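Local structure of AlkZ (Streptomyces sahachiroi, 5UUJ) at residues S113-T116 and P117-D121; T186-P190 and A191-G195; T226-R229 and W230-L233. The protein belongs to the AlkZ-like family of DNA glycosylases, in the helix-turn-helix clan, and is a mixed helix-and-strand protein with a single chain in its assembly. All coordinates share one frame; numbering follows the deposited sequence.

Interaction 1. Residues S113-T116 and P117-D121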
loop_
_atom_site.group_PDB
_atom_site.type_symbol
_atom_site.label_atom_id
_atom_site.label_comp_id
_atom_site.label_asym_id
_atom_site.label_seq_id
_atom_site.Cartn_x
_atom_site.Cartn_y
_atom_site.Cartn_z
ATOM N N SER A 113 -7.587 -22.664 7.062
ATOM C CA SER A 113 -7.982 -21.861 8.218
ATOM C C SER A 113 -8.739 -22.656 9.277
ATOM O O SER A 113 -8.643 -22.363 10.469
ATOM C CB SER A 113 -8.855 -20.690 7.770
ATOM O OG SER A 113 -10.143 -21.147 7.392
ATOM N N GLY A 114 -9.513 -23.643 8.837
ATOM C CA GLY A 114 -10.360 -24.408 9.735
ATOM C C GLY A 114 -11.642 -23.672 10.088
ATOM O O GLY A 114 -12.292 -23.988 11.086
ATOM N N VAL A 115 -12.001 -22.692 9.263
ATOM C CA VAL A 115 -13.202 -21.885 9.476
ATOM C C VAL A 115 -14.064 -21.885 8.216
ATOM O O VAL A 115 -13.581 -21.569 7.128
ATOM C CB VAL A 115 -12.849 -20.427 9.849
ATOM C CG1 VAL A 115 -14.097 -19.664 10.285
ATOM C CG2 VAL A 115 -11.804 -20.397 10.947
ATOM N N THR A 116 -15.335 -22.237 8.363
ATOM C CA THR A 116 -16.240 -22.298 7.223
ATOM C C THR A 116 -16.749 -20.899 6.864
ATOM O O THR A 116 -16.633 -19.976 7.664
ATOM C CB THR A 116 -17.443 -23.216 7.507
ATOM O OG1 THR A 116 -18.303 -22.603 8.475
ATOM C CG2 THR A 116 -16.976 -24.574 8.019
ATOM N N PRO A 117 -17.305 -20.739 5.650
ATOM C CA PRO A 117 -17.905 -19.457 5.259
ATOM C C PRO A 117 -19.043 -19.041 6.190
ATOM O O PRO A 117 -19.176 -17.856 6.505
ATOM C CB PRO A 117 -18.425 -19.727 3.842
ATOM C CG PRO A 117 -17.582 -20.844 3.337
ATOM C CD PRO A 117 -17.290 -21.700 4.534
ATOM N N ARG A 118 -19.851 -20.004 6.618
ATOM C CA ARG A 118 -20.921 -19.727 7.569
ATOM C C ARG A 118 -20.332 -19.130 8.840
ATOM O O ARG A 118 -20.848 -18.152 9.382
ATOM C CB ARG A 118 -21.708 -20.999 7.898
ATOM C CG ARG A 118 -22.848 -20.794 8.891
ATOM C CD ARG A 118 -24.023 -20.072 8.258
ATOM N NE ARG A 118 -24.905 -19.470 9.258
ATOM C CZ ARG A 118 -24.850 -18.199 9.656
ATOM N NH1 ARG A 118 -23.954 -17.364 9.140
ATOM N NH2 ARG A 118 -25.699 -17.758 10.574
ATOM N N GLN A 119 -19.240 -19.725 9.303
ATOM C CA GLN A 119 -18.590 -19.293 10.531
ATOM C C GLN A 119 -17.909 -17.933 10.387
ATOM O O GLN A 119 -17.805 -17.188 11.357
ATOM C CB GLN A 119 -17.576 -20.339 10.981
ATOM C CG GLN A 119 -18.212 -21.541 11.647
ATOM C CD GLN A 119 -17.232 -22.674 11.852
ATOM O OE1 GLN A 119 -16.308 -22.862 11.062
ATOM N NE2 GLN A 119 -17.428 -23.438 12.920
ATOM N N VAL A 120 -17.437 -17.612 9.186
ATOM C CA VAL A 120 -16.849 -16.297 8.942
ATOM C C VAL A 120 -17.924 -15.226 9.125
ATOM O O VAL A 120 -17.672 -14.185 9.728
ATOM C CB VAL A 120 -16.221 -16.197 7.530
ATOM C CG1 VAL A 120 -15.863 -14.756 7.183
ATOM C CG2 VAL A 120 -14.981 -17.070 7.441
ATOM N N ASP A 121 -19.126 -15.496 8.621
ATOM C CA ASP A 121 -20.241 -14.567 8.777
ATOM C C ASP A 121 -20.585 -14.376 10.249
ATOM O O ASP A 121 -20.800 -13.252 10.702
ATOM C CB ASP A 121 -21.478 -15.060 8.019
ATOM C CG ASP A 121 -21.316 -14.984 6.512
ATOM O OD1 ASP A 121 -20.351 -14.347 6.034
ATOM O OD2 ASP A 121 -22.171 -15.559 5.803
#

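Interaction 2. Residues T186-P190 and A191-G195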
loop_
_atom_site.group_PDB
_atom_site.type_symbol
_atom_site.label_atom_id
_atom_site.label_comp_id
_atom_site.label_asym_id
_atom_site.label_seq_id
_atom_site.Cartn_x
_atom_site.Cartn_y
_atom_site.Cartn_z
ATOM N N THR A 186 -3.791 -3.853 19.448
ATOM C CA THR A 186 -5.191 -3.955 19.846
ATOM C C THR A 186 -6.100 -3.870 18.629
ATOM O O THR A 186 -5.689 -3.390 17.571
ATOM C CB THR A 186 -5.595 -2.841 20.826
ATOM O OG1 THR A 186 -5.521 -1.571 20.167
ATOM C CG2 THR A 186 -4.692 -2.840 22.050
ATOM N N PHE A 187 -7.335 -4.330 18.797
ATOM C CA PHE A 187 -8.341 -4.281 17.742
ATOM C C PHE A 187 -9.563 -3.508 18.220
ATOM O O PHE A 187 -9.873 -3.503 19.411
ATOM C CB PHE A 187 -8.756 -5.691 17.319
ATOM C CG PHE A 187 -7.643 -6.502 16.724
ATOM C CD1 PHE A 187 -7.345 -6.407 15.377
ATOM C CD2 PHE A 187 -6.898 -7.364 17.510
ATOM C CE1 PHE A 187 -6.325 -7.153 14.824
ATOM C CE2 PHE A 187 -5.874 -8.112 16.961
ATOM C CZ PHE A 187 -5.589 -8.004 15.615
ATOM N N THR A 188 -10.259 -2.860 17.290
ATOM C CA THR A 188 -11.503 -2.179 17.620
ATOM C C THR A 188 -12.379 -2.009 16.377
ATOM O O THR A 188 -11.956 -2.312 15.261
ATOM C CB THR A 188 -11.235 -0.800 18.274
ATOM O OG1 THR A 188 -12.426 -0.335 18.919
ATOM C CG2 THR A 188 -10.765 0.227 17.245
ATOM N N LEU A 189 -13.607 -1.542 16.588
ATOM C CA LEU A 189 -14.556 -1.321 15.500
ATOM C C LEU A 189 -14.290 0.028 14.822
ATOM O O LEU A 189 -14.275 1.061 15.497
ATOM C CB LEU A 189 -15.989 -1.368 16.033
ATOM C CG LEU A 189 -17.113 -1.298 15.000
ATOM C CD1 LEU A 189 -17.205 -2.605 14.221
ATOM C CD2 LEU A 189 -18.433 -0.980 15.676
ATOM N N PRO A 190 -14.071 0.025 13.493
ATOM C CA PRO A 190 -13.837 1.280 12.763
ATOM C C PRO A 190 -14.922 2.334 12.996
ATOM O O PRO A 190 -14.613 3.518 13.153
ATOM C CB PRO A 190 -13.820 0.828 11.299
ATOM C CG PRO A 190 -13.338 -0.581 11.357
ATOM C CD PRO A 190 -13.905 -1.153 12.618
ATOM N N ALA A 191 -16.177 1.901 13.033
ATOM C CA ALA A 191 -17.297 2.820 13.212
ATOM C C ALA A 191 -17.213 3.578 14.539
ATOM O O ALA A 191 -17.451 4.781 14.580
ATOM C CB ALA A 191 -18.613 2.063 13.123
ATOM N N SER A 192 -16.866 2.883 15.618
ATOM C CA SER A 192 -16.832 3.513 16.935
ATOM C C SER A 192 -15.575 4.363 17.130
ATOM O O SER A 192 -15.602 5.358 17.851
ATOM C CB SER A 192 -16.927 2.456 18.045
ATOM O OG SER A 192 -15.760 1.655 18.110
ATOM N N GLN A 193 -14.476 3.984 16.486
ATOM C CA GLN A 193 -13.224 4.720 16.653
ATOM C C GLN A 193 -13.183 6.006 15.833
ATOM O O GLN A 193 -12.628 7.007 16.278
ATOM C CB GLN A 193 -12.025 3.844 16.280
ATOM C CG GLN A 193 -10.689 4.549 16.456
ATOM C CD GLN A 193 -9.514 3.591 16.496
ATOM O OE1 GLN A 193 -8.848 3.459 17.522
ATOM N NE2 GLN A 193 -9.250 2.921 15.378
ATOM N N PHE A 194 -13.772 5.982 14.641
ATOM C CA PHE A 194 -13.630 7.095 13.706
ATOM C C PHE A 194 -14.900 7.936 13.547
ATOM O O PHE A 194 -14.868 8.991 12.919
ATOM C CB PHE A 194 -13.174 6.558 12.349
ATOM C CG PHE A 194 -11.847 5.858 12.406
ATOM C CD1 PHE A 194 -10.686 6.572 12.665
ATOM C CD2 PHE A 194 -11.757 4.487 12.220
ATOM C CE1 PHE A 194 -9.461 5.932 12.731
ATOM C CE2 PHE A 194 -10.533 3.842 12.282
ATOM C CZ PHE A 194 -9.386 4.566 12.541
ATOM N N GLY A 195 -16.007 7.472 14.121
ATOM C CA GLY A 195 -17.237 8.244 14.152
ATOM C C GLY A 195 -17.691 8.774 12.802
ATOM O O GLY A 195 -17.871 8.015 11.851
#

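Interaction 3. Residues T226-R229 and W230-L233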
loop_
_atom_site.group_PDB
_atom_site.type_symbol
_atom_site.label_atom_id
_atom_site.label_comp_id
_atom_site.label_asym_id
_atom_site.label_seq_id
_atom_site.Cartn_x
_atom_site.Cartn_y
_atom_site.Cartn_z
ATOM N N THR A 226 -2.594 -5.007 -14.422
ATOM C CA THR A 226 -1.704 -4.359 -13.468
ATOM C C THR A 226 -2.486 -3.854 -12.261
ATOM O O THR A 226 -2.024 -3.960 -11.124
ATOM C CB THR A 226 -0.950 -3.195 -14.132
ATOM O OG1 THR A 226 -0.085 -3.715 -15.149
ATOM C CG2 THR A 226 -0.124 -2.418 -13.117
ATOM N N PHE A 227 -3.676 -3.315 -12.510
ATOM C CA PHE A 227 -4.525 -2.818 -11.438
ATOM C C PHE A 227 -4.920 -3.929 -10.469
ATOM O O PHE A 227 -4.797 -3.775 -9.252
ATOM C CB PHE A 227 -5.781 -2.162 -12.008
ATOM C CG PHE A 227 -6.838 -1.891 -10.976
ATOM C CD1 PHE A 227 -6.727 -0.809 -10.121
ATOM C CD2 PHE A 227 -7.935 -2.726 -10.854
ATOM C CE1 PHE A 227 -7.694 -0.559 -9.168
ATOM C CE2 PHE A 227 -8.908 -2.480 -9.903
ATOM C CZ PHE A 227 -8.785 -1.394 -9.059
ATOM N N ASP A 228 -5.388 -5.050 -11.009
ATOM C CA ASP A 228 -5.900 -6.133 -10.178
ATOM C C ASP A 228 -4.751 -6.909 -9.533
ATOM O O ASP A 228 -4.942 -7.570 -8.515
ATOM C CB ASP A 228 -6.790 -7.069 -11.002
ATOM C CG ASP A 228 -7.664 -7.969 -10.134
ATOM O OD1 ASP A 228 -8.091 -7.528 -9.046
ATOM O OD2 ASP A 228 -7.936 -9.113 -10.547
ATOM N N ARG A 229 -3.560 -6.820 -10.118
ATOM C CA ARG A 229 -2.374 -7.395 -9.490
ATOM C C ARG A 229 -2.047 -6.633 -8.208
ATOM O O ARG A 229 -1.781 -7.232 -7.165
ATOM C CB ARG A 229 -1.169 -7.369 -10.431
ATOM C CG ARG A 229 0.088 -7.952 -9.788
ATOM C CD ARG A 229 1.180 -8.231 -10.794
ATOM N NE ARG A 229 1.789 -6.998 -11.290
ATOM C CZ ARG A 229 1.994 -6.709 -12.574
ATOM N NH1 ARG A 229 1.640 -7.561 -13.532
ATOM N NH2 ARG A 229 2.558 -5.555 -12.905
ATOM N N TRP A 230 -2.064 -5.308 -8.299
ATOM C CA TRP A 230 -1.883 -4.453 -7.133
ATOM C C TRP A 230 -2.995 -4.682 -6.110
ATOM O O TRP A 230 -2.732 -4.813 -4.916
ATOM C CB TRP A 230 -1.852 -2.981 -7.554
ATOM C CG TRP A 230 -2.069 -2.028 -6.426
ATOM C CD1 TRP A 230 -1.140 -1.603 -5.520
ATOM C CD2 TRP A 230 -3.295 -1.370 -6.084
ATOM N NE1 TRP A 230 -1.714 -0.725 -4.632
ATOM C CE2 TRP A 230 -3.034 -0.564 -4.956
ATOM C CE3 TRP A 230 -4.587 -1.384 -6.619
ATOM C CZ2 TRP A 230 -4.017 0.218 -4.354
ATOM C CZ3 TRP A 230 -5.561 -0.604 -6.021
ATOM C CH2 TRP A 230 -5.271 0.186 -4.900
ATOM N N LEU A 231 -4.231 -4.750 -6.591
ATOM C CA LEU A 231 -5.388 -4.872 -5.714
ATOM C C LEU A 231 -5.421 -6.196 -4.960
ATOM O O LEU A 231 -5.580 -6.214 -3.740
ATOM C CB LEU A 231 -6.683 -4.720 -6.520
ATOM C CG LEU A 231 -7.986 -4.750 -5.713
ATOM C CD1 LEU A 231 -8.136 -3.492 -4.864
ATOM C CD2 LEU A 231 -9.184 -4.922 -6.633
ATOM N N SER A 232 -5.273 -7.304 -5.684
ATOM C CA SER A 232 -5.582 -8.614 -5.120
ATOM C C SER A 232 -4.782 -9.768 -5.716
ATOM O O SER A 232 -5.196 -10.920 -5.611
ATOM C CB SER A 232 -7.069 -8.900 -5.310
ATOM O OG SER A 232 -7.362 -9.093 -6.681
ATOM N N LEU A 233 -3.640 -9.467 -6.327
ATOM C CA LEU A 233 -2.866 -10.475 -7.048
ATOM C C LEU A 233 -3.754 -11.188 -8.065
ATOM O O LEU A 233 -3.757 -12.417 -8.161
ATOM C CB LEU A 233 -2.239 -11.485 -6.077
ATOM C CG LEU A 233 -1.267 -10.917 -5.037
ATOM C CD1 LEU A 233 -0.750 -12.023 -4.125
ATOM C CD2 LEU A 233 -0.103 -10.200 -5.706
#

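Interaction 1. Residues S113-T116 and P117-D121
Thr-116 and Pro-117 meet where the short loop after helix 107-113 turns into helix 117-130, with Thr-116 at the N-cap and Pro-117 opening the first turn. The proline ring lies close against the residue before it, CD of Pro-117 being 3.3 Å from CB of Thr-116, tight packing imposed by the peptide bond that joins them. Lacking an N-H, the proline needs no acceptor at this first helical position. Arg-118 touches the cap lightly, its CB beside Thr-116 OG1, before its chain leads away.

Gln-119 carries most of the polar contact. Its backbone N donates to OG1 of Thr-116 over 3.1 Å, while its side chain, with CG anti to the carbonyl carbon (chi1 -77°) and extended beyond, reaches back to the loop. There Thr-116 N meets Gln-119 OE1 at 2.9 Å, in the carbonyl plane, on a lone pair and almost straight (178°). A weak bond of 3.3 Å from Thr-116 OG1 to the same OE1 adds to this. The aliphatic root of Gln-119 also packs, CB lying 3.6 Å from CG1 of Val-115. Val-120 continues this apolar side: its CG2 meets CG1 of Val-115 at 3.9 Å, the two side chains crossing at about a right angle, and its N donates to Thr-116 O at 2.9 Å. Val-115 and Val-120 both rest on helix 162-172, and Asp-121 extends that link through a salt bridge with Arg-172.

The reciprocal bonds between Thr-116 and Gln-119 form a capping box. One helical N-H that has no carbonyl earlier in the helix to receive it thus finds a side-chain acceptor, the Gln-119 amide oxygen is fixed by the loop backbone, and the two valines turn their methyls to the protein interior.

Interaction 2. Residues T186-P190 and A191-G195
Pro-190 O receives the N-H of Phe-194 at 3.0 Å, a bond that spans the short helix 190-194 from its first residue. The same oxygen lies 3.2 Å from CD2 of the Phe-194 ring, which it meets obliquely. The proline ring itself touches the phenylalanine more loosely, and both settle on Met-74 and Cys-176.

Leu-189, the N-cap residue, offers its carbonyl O to two donors. Gln-193 N comes nearly along the C=O axis at 3.1 Å, and Ser-192 OG approaches from a different direction, tilted 21° from the carbonyl plane, at 3.1 Å. The hydroxyl can reach back because it sits between its own backbone N and carbonyl carbon (chi1 69°).

Ala-191 meets Leu-189 through apolar contact, its CB lying 4.0 Å from CD2 of the leucine. Across the strand end, Thr-188 CG2 lies 3.6 Å from Gln-193 NE2, whose hydrogen-bond partner is His-177 O.

Strand 186-188 is the middle one of a small antiparallel sheet ordered 136-137, 186-188, 176-177. With the helices before strand 136-137 and between it and 176-177, this topology is consistent with a winged helix-turn-helix unit, whose last strand here runs directly into the first turn of helix 190-194.

Interaction 3. Residues T226-R229 and W230-L233
Thr-226 and Trp-230 begin a run of backbone bonds along helix 224-232: Trp-230 N donates to Thr-226 O at 3.1 Å, and Leu-231 N to Phe-227 O at 2.9 Å. Ser-232 N follows with Asp-228 O, again 2.9 Å. Beyond it, Leu-233 N still reaches Arg-229 O at 3.0 Å, but Leu-233 has left helical geometry with a positive phi.

On one side of the helix Phe-227 presents its ring to two residues of the next turn. CE1 of Phe-227 lies 3.8 Å from CZ3 of Trp-230, the ring planes standing at 45°, an oblique pairing. Its other flank, CE2, meets CD2 of Leu-231 at 4.1 Å, the two side chains running alongside each other in the same direction. Tyr-215 of helix 204-219 packs on both aromatic rings, and Leu-231 reaches Leu-97 and Met-98 of helix 91-100.

Polar chemistry gathers round Asp-228. With CG anti to its backbone N (chi1 -164°), the side chain projects outward from the helix and turns OD1 towards the next turn, where Ser-232 OG donates to it at 2.9 Å from 50° above the carboxylate plane. OD1 is also hydrogen-bonded with Thr-236 OG1, in the loop that follows.

Asp-228 therefore holds Ser-232 by backbone and side chain together. Two hydroxyls, from Ser-232 and Thr-236, meet OD1 of this buried carboxylate, which probably offsets part of the cost of burying it, while the aromatic side fastens the helix to its neighbours by apolar contact.

All three interactions are local contacts within the AlkZ-like region, but none touches another: interactions 1 and 2 come to about 12 Å between nearest atoms, and interaction 3 stays about 16 Å or more from both. Interactions 1 and 2 are partly buried and concern the starts of helices, the former using side-chain capping, the latter a shared carbonyl after a strand. Interaction 3, buried and nearest the centre of the chain, lies inside a helix and at its end. Its aromatic and leucine packing contrasts with the two-valine patch at 113-121 and the proline-phenylalanine touch at 186-195, while its carboxylate-hydroxyl bond has no counterpart in the other two.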